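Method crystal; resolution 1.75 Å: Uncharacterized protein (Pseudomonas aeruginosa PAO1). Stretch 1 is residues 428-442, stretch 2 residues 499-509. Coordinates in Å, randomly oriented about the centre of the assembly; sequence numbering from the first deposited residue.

Stretch 1 428-442: YAHYGADDSRHSWRD
Stretch 2 (499-509) TVPTDSGQAPA

How do the two backbones lie against each other? Residues 428-432 are strand, with phi/psi from -111/146 at Ala-429 to -158/162 at Tyr-431; the chain then leaves as loop and makes a type I turn from Asp-434 to Arg-437. Stretch 2 passes from loop into a helix at 502-505, with Pro-501 (phi/psi -63/150) at the N-cap, and enters another helix at 507. From Ala-429 to Ala-433 the register runs in opposite senses: Ala-429 CA lies 7.3 Å from Pro-508 CA, Tyr-431 CA 5.7 Å from Gly-505 CA, and Ala-433 CA 5.2 Å from Thr-502 CA. After the turn it runs in the same sense, Ser-439 CA 5.4 Å from Thr-499 CA and Arg-441 CA 5.3 Å from Pro-501 CA. Together they bury 548 Å².

What does Tyr-431, the residue most covered by the other stretch, rest against? Its CB points toward the helix, and chi1 60° (p) with chi2 -73° lays one ring face beneath the backbone at Gly-505 and Gln-506. Tyr-431 CG is 3.3 Å from Gly-505 O, while Thr-502 CG2 sits at the ring edge, 4.2 Å from Tyr-431 CE2. Glycine makes this closeness possible: an ideal CB on Gly-505 would come within 2.8 Å of Tyr-431 CD2, a clash. Farther along, Tyr-431 OH is 3.4 Å from Gln-506 CB, a packing contact with a carbon; the hydroxyl is hydrogen-bonded elsewhere in the structure.

Where does charge hold the stretches together? Arg-441 extends from CB (chi1 -175°, t), bends at chi2 -96°, between wells, straightens at chi3 179° (t) and turns at chi4 146°, so that its guanidinium meets the Asp-503 carboxylate near its own plane. Asp-503 has chi1 -72° (m) and chi2 -39°. The salt bridge carries two hydrogen bonds: Arg-441 NE donates to Asp-503 OD2 at 2.8 Å, nearly straight at 173°, and Arg-441 NH2 donates to Asp-503 OD1 at 2.9 Å. Water 2 donates to Arg-441 O and to Asp-503 OD2, each 2.8 Å away. The aliphatic part of the arginine also packs on proline, with Arg-441 CG 3.7 Å from Pro-501 CB.

What do Ser-439 and the rest of the loop add? Ser-439, at phi/psi 60/24 and chi1 -51° (m), points its CB toward stretch 2, yet Ser-439 OG donates to Arg-437 O at 2.7 Å; Ser-439 O approaches Pro-501 CG at 3.8 Å. Ala-433 CB lies 3.6 Å from Thr-502 OG1. Water 1 joins two backbone acceptors that cannot bond each other, donating to Gly-432 O at 2.7 Å and Val-500 O at 2.9 Å.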

ATOM      1  N   TYR A 428      24.373   7.087   0.576  1.00 14.64           N
ATOM      2  CA  TYR A 428      24.629   7.523  -0.796  1.00 15.61           C
ATOM      3  C   TYR A 428      23.288   7.695  -1.483  1.00 16.23           C
ATOM      4  O   TYR A 428      22.580   6.722  -1.753  1.00 16.27           O
ATOM      5  CB  TYR A 428      25.484   6.479  -1.530  1.00 17.59           C
ATOM      6  CG  TYR A 428      26.875   6.348  -0.940  1.00 14.77           C
ATOM      7  CD1 TYR A 428      27.086   5.718   0.291  1.00 15.91           C
ATOM      8  CD2 TYR A 428      27.972   6.882  -1.604  1.00 15.67           C
ATOM      9  CE1 TYR A 428      28.376   5.629   0.840  1.00 16.70           C
ATOM     10  CE2 TYR A 428      29.246   6.789  -1.070  1.00 15.65           C
ATOM     11  CZ  TYR A 428      29.445   6.177   0.138  1.00 16.58           C
ATOM     12  OH  TYR A 428      30.730   6.109   0.625  1.00 17.71           O
ATOM     13  N   ALA A 429      22.910   8.941  -1.735  1.00 14.34           N
ATOM     14  CA  ALA A 429      21.575   9.225  -2.239  1.00 12.33           C
ATOM     15  C   ALA A 429      21.632   9.725  -3.684  1.00 14.37           C
ATOM     16  O   ALA A 429      22.571  10.416  -4.063  1.00 16.26           O
ATOM     17  CB  ALA A 429      20.917  10.265  -1.350  1.00 12.65           C
ATOM     18  N   HIS A 430      20.628   9.376  -4.485  1.00 13.05           N
ATOM     19  CA  HIS A 430      20.476   9.988  -5.806  1.00 12.95           C
ATOM     20  C   HIS A 430      19.006  10.362  -6.020  1.00 15.70           C
ATOM     21  O   HIS A 430      18.107   9.766  -5.430  1.00 14.21           O
ATOM     22  CB  HIS A 430      21.003   9.076  -6.934  1.00 12.84           C
ATOM     23  CG  HIS A 430      20.246   7.788  -7.070  1.00 12.49           C
ATOM     24  ND1 HIS A 430      20.595   6.645  -6.382  1.00 13.51           N
ATOM     25  CD2 HIS A 430      19.141   7.477  -7.789  1.00 14.13           C
ATOM     26  CE1 HIS A 430      19.737   5.680  -6.678  1.00 12.41           C
ATOM     27  NE2 HIS A 430      18.845   6.160  -7.526  1.00 11.70           N
ATOM     28  N   TYR A 431      18.758  11.373  -6.835  1.00 12.84           N
ATOM     29  CA  TYR A 431      17.394  11.828  -7.038  1.00 15.38           C
ATOM     30  C   TYR A 431      17.271  12.576  -8.362  1.00 15.15           C
ATOM     31  O   TYR A 431      18.276  12.996  -8.935  1.00 14.95           O
ATOM     32  CB  TYR A 431      16.943  12.712  -5.865  1.00 14.62           C
ATOM     33  CG  TYR A 431      17.785  13.957  -5.673  1.00 15.23           C
ATOM     34  CD1 TYR A 431      19.072  13.878  -5.151  1.00 14.58           C
ATOM     35  CD2 TYR A 431      17.290  15.214  -6.019  1.00 17.50           C
ATOM     36  CE1 TYR A 431      19.851  15.023  -4.979  1.00 13.23           C
ATOM     37  CE2 TYR A 431      18.052  16.353  -5.844  1.00 17.45           C
ATOM     38  CZ  TYR A 431      19.326  16.255  -5.324  1.00 15.59           C
ATOM     39  OH  TYR A 431      20.088  17.397  -5.154  1.00 14.69           O
ATOM     40  N   GLY A 432      16.040  12.708  -8.844  1.00 16.81           N
ATOM     41  CA  GLY A 432      15.755  13.396 -10.095  1.00 15.84           C
ATOM     42  C   GLY A 432      15.387  14.843  -9.832  1.00 16.62           C
ATOM     43  O   GLY A 432      14.438  15.136  -9.099  1.00 16.47           O
ATOM     44  N   ALA A 433      16.151  15.750 -10.431  1.00 18.03           N
ATOM     45  CA  ALA A 433      15.938  17.170 -10.251  1.00 19.27           C
ATOM     46  C   ALA A 433      15.912  17.817 -11.624  1.00 17.58           C
ATOM     47  O   ALA A 433      16.943  18.237 -12.142  1.00 18.79           O
ATOM     48  CB  ALA A 433      17.047  17.760  -9.422  1.00 17.13           C
ATOM     49  N   ASP A 434      14.728  17.887 -12.216  1.00 17.00           N
ATOM     50  CA  ASP A 434      14.628  18.336 -13.595  1.00 20.24           C
ATOM     51  C   ASP A 434      13.464  19.282 -13.747  1.00 19.27           C
ATOM     52  O   ASP A 434      12.336  18.973 -13.352  1.00 17.48           O
ATOM     53  CB  ASP A 434      14.458  17.146 -14.532  1.00 20.38           C
ATOM     54  CG  ASP A 434      14.785  17.490 -15.969  1.00 20.85           C
ATOM     55  OD1 ASP A 434      13.978  18.187 -16.614  1.00 21.87           O
ATOM     56  OD2 ASP A 434      15.852  17.065 -16.458  1.00 19.37           O
ATOM     57  N   ASP A 435      13.739  20.448 -14.324  1.00 21.24           N
ATOM     58  CA  ASP A 435      12.704  21.463 -14.468  1.00 19.37           C
ATOM     59  C   ASP A 435      11.710  21.169 -15.591  1.00 24.69           C
ATOM     60  O   ASP A 435      10.730  21.893 -15.742  1.00 24.34           O
ATOM     61  CB  ASP A 435      13.335  22.846 -14.626  1.00 19.01           C
ATOM     62  CG  ASP A 435      13.745  23.444 -13.293  1.00 22.51           C
ATOM     63  OD1 ASP A 435      12.921  23.407 -12.352  1.00 25.43           O
ATOM     64  OD2 ASP A 435      14.883  23.942 -13.178  1.00 22.21           O
ATOM     65  N   SER A 436      11.936  20.098 -16.356  1.00 17.24           N
ATOM     66  CA  SER A 436      10.937  19.672 -17.343  1.00 22.21           C
ATOM     67  C   SER A 436       9.899  18.715 -16.748  1.00 23.63           C
ATOM     68  O   SER A 436       9.052  18.178 -17.460  1.00 24.72           O
ATOM     69  CB  SER A 436      11.592  19.057 -18.586  1.00 24.65           C
ATOM     70  OG  SER A 436      12.048  17.741 -18.326  1.00 22.15           O
ATOM     71  N   ARG A 437       9.961  18.503 -15.436  1.00 18.62           N
ATOM     72  CA  ARG A 437       8.965  17.676 -14.765  1.00 21.91           C
ATOM     73  C   ARG A 437       8.418  18.472 -13.595  1.00 22.86           C
ATOM     74  O   ARG A 437       9.026  18.491 -12.530  1.00 21.33           O
ATOM     75  CB  ARG A 437       9.602  16.374 -14.281  1.00 22.02           C
ATOM     76  CG  ARG A 437      10.285  15.607 -15.393  1.00 25.10           C
ATOM     77  CD  ARG A 437      10.647  14.212 -14.956  1.00 25.94           C
ATOM     78  NE  ARG A 437      11.356  13.452 -15.986  1.00 21.15           N
ATOM     79  CZ  ARG A 437      10.770  12.671 -16.889  1.00 24.22           C
ATOM     80  NH1 ARG A 437       9.450  12.548 -16.922  1.00 23.98           N
ATOM     81  NH2 ARG A 437      11.512  12.006 -17.763  1.00 24.95           N
ATOM     82  N   HIS A 438       7.291  19.150 -13.809  1.00 24.75           N
ATOM     83  CA  HIS A 438       6.800  20.141 -12.849  1.00 21.41           C
ATOM     84  C   HIS A 438       6.525  19.548 -11.470  1.00 20.21           C
ATOM     85  O   HIS A 438       6.690  20.230 -10.453  1.00 21.93           O
ATOM     86  CB  HIS A 438       5.581  20.906 -13.395  1.00 28.71           C
ATOM     87  CG  HIS A 438       4.279  20.176 -13.261  1.00 29.89           C
ATOM     88  ND1 HIS A 438       3.850  19.241 -14.179  1.00 38.38           N
ATOM     89  CD2 HIS A 438       3.293  20.275 -12.335  1.00 23.66           C
ATOM     90  CE1 HIS A 438       2.667  18.779 -13.813  1.00 31.46           C
ATOM     91  NE2 HIS A 438       2.308  19.390 -12.698  1.00 28.81           N
ATOM     92  N   SER A 439       6.094  18.287 -11.451  1.00 18.68           N
ATOM     93  CA  SER A 439       5.976  17.512 -10.218  1.00 15.13           C
ATOM     94  C   SER A 439       5.023  18.128  -9.188  1.00 18.04           C
ATOM     95  O   SER A 439       5.152  17.857  -7.993  1.00 16.35           O
ATOM     96  CB  SER A 439       7.357  17.338  -9.576  1.00 18.53           C
ATOM     97  OG  SER A 439       8.320  16.840 -10.497  1.00 19.02           O
ATOM     98  N   TRP A 440       4.073  18.939  -9.648  1.00 17.77           N
ATOM     99  CA  TRP A 440       3.159  19.656  -8.751  1.00 19.57           C
ATOM    100  C   TRP A 440       3.907  20.374  -7.635  1.00 17.30           C
ATOM    101  O   TRP A 440       3.403  20.518  -6.514  1.00 18.94           O
ATOM    102  CB  TRP A 440       2.097  18.696  -8.184  1.00 18.72           C
ATOM    103  CG  TRP A 440       1.284  18.119  -9.284  1.00 19.52           C
ATOM    104  CD1 TRP A 440       1.338  16.847  -9.768  1.00 21.46           C
ATOM    105  CD2 TRP A 440       0.337  18.821 -10.095  1.00 19.35           C
ATOM    106  NE1 TRP A 440       0.463  16.705 -10.824  1.00 22.11           N
ATOM    107  CE2 TRP A 440      -0.165  17.905 -11.042  1.00 21.06           C
ATOM    108  CE3 TRP A 440      -0.145  20.134 -10.106  1.00 20.56           C
ATOM    109  CZ2 TRP A 440      -1.119  18.261 -11.990  1.00 21.66           C
ATOM    110  CZ3 TRP A 440      -1.092  20.489 -11.044  1.00 19.95           C
ATOM    111  CH2 TRP A 440      -1.570  19.558 -11.978  1.00 22.94           C
ATOM    112  N   ARG A 441       5.102  20.854  -7.958  1.00 19.40           N
ATOM    113  CA  ARG A 441       5.981  21.431  -6.951  1.00 18.01           C
ATOM    114  C   ARG A 441       5.371  22.701  -6.350  1.00 16.97           C
ATOM    115  O   ARG A 441       5.445  22.921  -5.142  1.00 15.11           O
ATOM    116  CB  ARG A 441       7.356  21.702  -7.554  1.00 17.73           C
ATOM    117  CG  ARG A 441       8.379  22.194  -6.547  1.00 12.74           C
ATOM    118  CD  ARG A 441       8.480  23.736  -6.535  1.00 19.04           C
ATOM    119  NE  ARG A 441       9.452  24.155  -5.540  1.00 18.76           N
ATOM    120  CZ  ARG A 441      10.256  25.214  -5.644  1.00 19.95           C
ATOM    121  NH1 ARG A 441      10.219  25.998  -6.716  1.00 16.68           N
ATOM    122  NH2 ARG A 441      11.108  25.468  -4.668  1.00 17.97           N
ATOM    123  N   ASP A 442       4.793  23.544  -7.199  1.00 19.95           N
ATOM    124  CA  ASP A 442       3.960  24.638  -6.717  1.00 17.86           C
ATOM    125  C   ASP A 442       2.533  24.224  -6.944  1.00 18.68           C
ATOM    126  O   ASP A 442       2.121  24.004  -8.084  1.00 24.96           O
ATOM    127  CB  ASP A 442       4.231  25.943  -7.477  1.00 18.74           C
ATOM    128  CG  ASP A 442       5.608  26.498  -7.202  1.00 21.99           C
ATOM    129  OD1 ASP A 442       6.143  26.239  -6.106  1.00 23.23           O
ATOM    130  OD2 ASP A 442       6.164  27.198  -8.075  1.00 24.11           O
ATOM    131  N   THR A 499       7.077  12.912  -9.260  1.00 18.48           N
ATOM    132  CA  THR A 499       6.434  12.577  -7.992  1.00 16.59           C
ATOM    133  C   THR A 499       7.074  13.262  -6.790  1.00 16.47           C
ATOM    134  O   THR A 499       6.371  13.660  -5.864  1.00 21.06           O
ATOM    135  CB  THR A 499       6.412  11.060  -7.760  1.00 18.06           C
ATOM    136  OG1 THR A 499       5.429  10.477  -8.614  1.00 19.01           O
ATOM    137  CG2 THR A 499       6.059  10.746  -6.303  1.00 20.77           C
ATOM    138  N   VAL A 500       8.399  13.396  -6.813  1.00 15.38           N
ATOM    139  CA  VAL A 500       9.138  14.044  -5.730  1.00 16.70           C
ATOM    140  C   VAL A 500       9.722  15.379  -6.217  1.00 13.46           C
ATOM    141  O   VAL A 500      10.613  15.394  -7.052  1.00 13.77           O
ATOM    142  CB  VAL A 500      10.283  13.129  -5.235  1.00 16.91           C
ATOM    143  CG1 VAL A 500      11.140  13.811  -4.149  1.00 15.02           C
ATOM    144  CG2 VAL A 500       9.701  11.799  -4.708  1.00 16.46           C
ATOM    145  N   PRO A 501       9.206  16.501  -5.698  1.00 14.76           N
ATOM    146  CA  PRO A 501       9.793  17.796  -6.086  1.00 14.35           C
ATOM    147  C   PRO A 501      11.234  17.854  -5.625  1.00 15.06           C
ATOM    148  O   PRO A 501      11.584  17.259  -4.613  1.00 14.36           O
ATOM    149  CB  PRO A 501       8.961  18.808  -5.299  1.00 15.69           C
ATOM    150  CG  PRO A 501       7.624  18.125  -5.143  1.00 22.87           C
ATOM    151  CD  PRO A 501       7.966  16.665  -4.919  1.00 18.41           C
ATOM    152  N   THR A 502      12.070  18.576  -6.355  1.00 14.89           N
ATOM    153  CA  THR A 502      13.454  18.736  -5.956  1.00 11.98           C
ATOM    154  C   THR A 502      13.570  19.228  -4.496  1.00 13.54           C
ATOM    155  O   THR A 502      14.495  18.847  -3.781  1.00 16.02           O
ATOM    156  CB  THR A 502      14.181  19.679  -6.948  1.00 12.82           C
ATOM    157  OG1 THR A 502      13.977  19.194  -8.284  1.00 16.64           O
ATOM    158  CG2 THR A 502      15.673  19.727  -6.661  1.00 15.49           C
ATOM    159  N   ASP A 503      12.623  20.065  -4.058  1.00 16.84           N
ATOM    160  CA  ASP A 503      12.556  20.505  -2.661  1.00 18.94           C
ATOM    161  C   ASP A 503      12.887  19.362  -1.707  1.00 18.01           C
ATOM    162  O   ASP A 503      13.681  19.507  -0.787  1.00 18.08           O
ATOM    163  CB  ASP A 503      11.135  20.979  -2.309  1.00 16.02           C
ATOM    164  CG  ASP A 503      10.776  22.305  -2.946  1.00 18.45           C
ATOM    165  OD1 ASP A 503      11.654  23.188  -3.000  1.00 19.04           O
ATOM    166  OD2 ASP A 503       9.608  22.461  -3.378  1.00 17.55           O
ATOM    167  N   SER A 504      12.239  18.228  -1.944  1.00 14.06           N
ATOM    168  CA  SER A 504      12.308  17.057  -1.067  1.00 11.67           C
ATOM    169  C   SER A 504      13.465  16.140  -1.486  1.00 14.03           C
ATOM    170  O   SER A 504      14.182  15.596  -0.648  1.00 14.00           O
ATOM    171  CB  SER A 504      10.953  16.319  -1.131  1.00 13.92           C
ATOM    172  OG  SER A 504      10.954  15.091  -0.392  1.00 15.01           O
ATOM    173  N   GLY A 505      13.654  15.971  -2.787  1.00 13.89           N
ATOM    174  CA  GLY A 505      14.749  15.143  -3.265  1.00 13.80           C
ATOM    175  C   GLY A 505      16.127  15.589  -2.781  1.00 18.26           C
ATOM    176  O   GLY A 505      17.009  14.766  -2.542  1.00 13.54           O
ATOM    177  N   GLN A 506      16.320  16.896  -2.634  1.00 17.75           N
ATOM    178  CA  GLN A 506      17.622  17.412  -2.225  1.00 15.14           C
ATOM    179  C   GLN A 506      17.764  17.552  -0.702  1.00 16.11           C
ATOM    180  O   GLN A 506      18.798  18.002  -0.220  1.00 16.34           O
ATOM    181  CB  GLN A 506      17.922  18.748  -2.921  1.00 15.33           C
ATOM    182  CG  GLN A 506      17.131  19.906  -2.332  1.00 18.26           C
ATOM    183  CD  GLN A 506      17.401  21.229  -3.036  1.00 20.24           C
ATOM    184  OE1 GLN A 506      18.202  21.301  -3.966  1.00 21.77           O
ATOM    185  NE2 GLN A 506      16.728  22.276  -2.591  1.00 18.55           N
ATOM    186  N   ALA A 507      16.743  17.158   0.063  1.00 16.73           N
ATOM    187  CA  ALA A 507      16.830  17.302   1.521  1.00 16.80           C
ATOM    188  C   ALA A 507      18.000  16.530   2.138  1.00 18.37           C
ATOM    189  O   ALA A 507      18.678  17.039   3.039  1.00 17.73           O
ATOM    190  CB  ALA A 507      15.503  16.939   2.202  1.00 18.18           C
ATOM    191  N   PRO A 508      18.242  15.290   1.671  1.00 17.23           N
ATOM    192  CA  PRO A 508      19.384  14.550   2.216  1.00 20.64           C
ATOM    193  C   PRO A 508      20.713  15.289   1.993  1.00 15.51           C
ATOM    194  O   PRO A 508      21.543  15.331   2.898  1.00 17.73           O
ATOM    195  CB  PRO A 508      19.340  13.229   1.443  1.00 18.08           C
ATOM    196  CG  PRO A 508      17.849  13.030   1.151  1.00 16.39           C
ATOM    197  CD  PRO A 508      17.385  14.442   0.813  1.00 17.10           C
ATOM    198  N   ALA A 509      20.906  15.870   0.815  1.00 16.55           N
ATOM    199  CA  ALA A 509      22.123  16.641   0.565  1.00 17.93           C
ATOM    200  C   ALA A 509      22.207  17.799   1.559  1.00 18.64           C
ATOM    201  O   ALA A 509      23.248  18.035   2.164  1.00 18.28           O
ATOM    202  CB  ALA A 509      22.164  17.154  -0.867  1.00 18.28           C
TER
HETATM  203  O   HOH W   1      13.413  14.975  -6.560  1.00 15.57           O
HETATM  204  O   HOH W   2       6.928  21.819  -3.088  1.00 17.05           O